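Long-range contact in zinc phosphodiesterase ELAC protein 1 (Homo sapiens, PDB 3ZWF), which is a two-zinc phosphodiesterase that repairs tRNA by removing 2',3'-cyclic phosphates and has some tRNA 3'-processing endonuclease activity: residues T124-P129 against A175-H180. Sequence-based numbering, arbitrary orientation.
With ZN (zinc ion), chain E.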
loop_
_atom_site.group_PDB
_atom_site.type_symbol
_atom_site.label_atom_id
_atom_site.label_comp_id
_atom_site.label_asym_id
_atom_site.label_seq_id
_atom_site.Cartn_x
_atom_site.Cartn_y
_atom_site.Cartn_z
ATOM N N THR A 124 13.675 14.674 -17.456
ATOM C CA THR A 124 14.725 15.677 -17.588
ATOM C C THR A 124 14.826 16.429 -16.258
ATOM O O THR A 124 13.850 16.531 -15.506
ATOM C CB THR A 124 14.535 16.600 -18.779
ATOM O OG1 THR A 124 13.341 17.371 -18.619
ATOM C CG2 THR A 124 14.487 15.779 -20.066
ATOM N N ALA A 125 16.019 16.970 -16.017
ATOM C CA ALA A 125 16.368 17.610 -14.735
ATOM C C ALA A 125 15.518 18.868 -14.471
ATOM O O ALA A 125 15.254 19.222 -13.318
ATOM C CB ALA A 125 17.876 17.969 -14.727
ATOM N N ASP A 126 15.058 19.519 -15.543
ATOM C CA ASP A 126 14.258 20.750 -15.400
ATOM C C ASP A 126 12.768 20.493 -15.090
ATOM O O ASP A 126 11.969 21.393 -15.131
ATOM C CB ASP A 126 14.422 21.709 -16.601
ATOM C CG ASP A 126 13.948 21.117 -17.935
ATOM O OD1 ASP A 126 13.709 19.908 -18.032
ATOM O OD2 ASP A 126 13.841 21.879 -18.928
ATOM N N GLN A 127 12.434 19.250 -14.747
ATOM C CA GLN A 127 11.095 18.887 -14.321
ATOM C C GLN A 127 10.929 19.039 -12.818
ATOM O O GLN A 127 9.867 18.785 -12.306
ATOM C CB GLN A 127 10.785 17.441 -14.670
ATOM C CG GLN A 127 10.551 17.239 -16.163
ATOM C CD GLN A 127 10.060 15.836 -16.472
ATOM O OE1 GLN A 127 10.819 15.002 -16.955
ATOM N NE2 GLN A 127 8.770 15.562 -16.170
ATOM N N CYS A 128 11.999 19.396 -12.121
ATOM C CA CYS A 128 11.883 19.615 -10.687
ATOM C C CYS A 128 12.929 20.615 -10.223
ATOM O O CYS A 128 13.797 20.988 -10.989
ATOM C CB CYS A 128 11.988 18.280 -9.952
ATOM S SG CYS A 128 13.533 17.450 -10.156
ATOM N N PRO A 129 12.846 21.067 -8.961
ATOM C CA PRO A 129 13.736 22.159 -8.571
ATOM C C PRO A 129 15.201 21.754 -8.519
ATOM O O PRO A 129 15.520 20.575 -8.356
ATOM C CB PRO A 129 13.225 22.547 -7.171
ATOM C CG PRO A 129 11.825 22.095 -7.155
ATOM C CD PRO A 129 11.828 20.822 -7.932
ATOM N N ALA A 175 3.321 10.450 -23.486
ATOM C CA ALA A 175 3.526 11.165 -22.223
ATOM C C ALA A 175 4.224 12.497 -22.516
ATOM O O ALA A 175 4.891 12.682 -23.541
ATOM C CB ALA A 175 4.330 10.347 -21.238
ATOM N N PHE A 176 4.054 13.424 -21.595
ATOM C CA PHE A 176 4.739 14.708 -21.649
ATOM C C PHE A 176 5.152 15.143 -20.242
ATOM O O PHE A 176 4.637 14.645 -19.241
ATOM C CB PHE A 176 3.892 15.788 -22.346
ATOM C CG PHE A 176 2.491 15.972 -21.774
ATOM C CD1 PHE A 176 1.449 15.142 -22.132
ATOM C CD2 PHE A 176 2.238 16.978 -20.851
ATOM C CE1 PHE A 176 0.207 15.303 -21.591
ATOM C CE2 PHE A 176 0.962 17.183 -20.315
ATOM C CZ PHE A 176 -0.067 16.335 -20.689
ATOM N N ARG A 177 6.081 16.085 -20.197
ATOM C CA ARG A 177 6.748 16.465 -18.965
ATOM C C ARG A 177 5.982 17.559 -18.235
ATOM O O ARG A 177 5.549 18.570 -18.850
ATOM C CB ARG A 177 8.160 16.958 -19.231
ATOM C CG ARG A 177 9.074 15.903 -19.869
ATOM C CD ARG A 177 10.407 16.520 -20.253
ATOM N NE ARG A 177 10.213 17.512 -21.292
ATOM C CZ ARG A 177 11.050 18.496 -21.580
ATOM N NH1 ARG A 177 12.189 18.645 -20.914
ATOM N NH2 ARG A 177 10.746 19.345 -22.556
ATOM N N LEU A 178 5.859 17.322 -16.935
ATOM C CA LEU A 178 5.323 18.274 -15.970
ATOM C C LEU A 178 6.373 18.686 -14.955
ATOM O O LEU A 178 7.406 18.033 -14.833
ATOM C CB LEU A 178 4.111 17.676 -15.218
ATOM C CG LEU A 178 3.011 17.088 -16.098
ATOM C CD1 LEU A 178 1.851 16.517 -15.285
ATOM C CD2 LEU A 178 2.425 18.180 -17.016
ATOM N N PHE A 179 6.138 19.804 -14.280
ATOM C CA PHE A 179 7.016 20.297 -13.228
ATOM C C PHE A 179 6.382 19.991 -11.877
ATOM O O PHE A 179 5.248 20.381 -11.624
ATOM C CB PHE A 179 7.242 21.792 -13.329
ATOM C CG PHE A 179 8.356 22.274 -12.462
ATOM C CD1 PHE A 179 8.126 22.641 -11.135
ATOM C CD2 PHE A 179 9.675 22.306 -12.954
ATOM C CE1 PHE A 179 9.193 23.023 -10.310
ATOM C CE2 PHE A 179 10.747 22.719 -12.135
ATOM C CZ PHE A 179 10.489 23.069 -10.801
ATOM N N HIS A 180 7.127 19.298 -11.016
ATOM C CA HIS A 180 6.648 18.954 -9.701
ATOM C C HIS A 180 7.860 18.898 -8.752
ATOM O O HIS A 180 8.994 19.184 -9.165
ATOM C CB HIS A 180 5.843 17.655 -9.810
ATOM C CG HIS A 180 5.158 17.210 -8.538
ATOM N ND1 HIS A 180 4.374 18.036 -7.750
ATOM C CD2 HIS A 180 5.123 15.988 -7.953
ATOM C CE1 HIS A 180 3.924 17.337 -6.708
ATOM N NE2 HIS A 180 4.352 16.093 -6.819
HETATM ZN ZN ZN E . 3.349 14.313 -5.777
HETATM O O HOH W 1 2.247 12.903 -4.752
#
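Thr124 OG1 is gripped by two groups: Arg177 NH1 donates to it at 2.9 Å, with OG1 at the edge of the guanidinium and in its plane, and the hydroxyl itself donates to Asp126 OD1. That carboxylate oxygen also makes a long salt bridge to Arg177 NH1, 3.5 Å away, so hydroxyl, carboxylate and guanidinium meet in one polar cluster. The Arg177 and Gln127 side chains cross at about a right angle, Arg177 CB lying 3.5 Å from Gln127 CD.

The Gln127 amide is used at both ends. Gln127 NE2 crosses to a lone pair of Leu178 O at 3.1 Å, in the plane of both groups, while OE1 stays within 124-129 and accepts the backbone N-H of Thr124, so the amide's rotation is fixed. The main-chain Gln127 O accepts His180 N at 3.1 Å and also sits over one face of the Phe179 ring, which Cys128 CA covers as well; Asp126 O meets the ring edge at CD2.

The 3-10 segment 125-127 and Cys128 thus lie against 177-180, where His180, its ND1 bonded to Gly288 O, sends NE2 to zinc (2.3 Å) beside His60, His62 and Asp251, in the dinuclear site of the metallo-beta-lactamase fold.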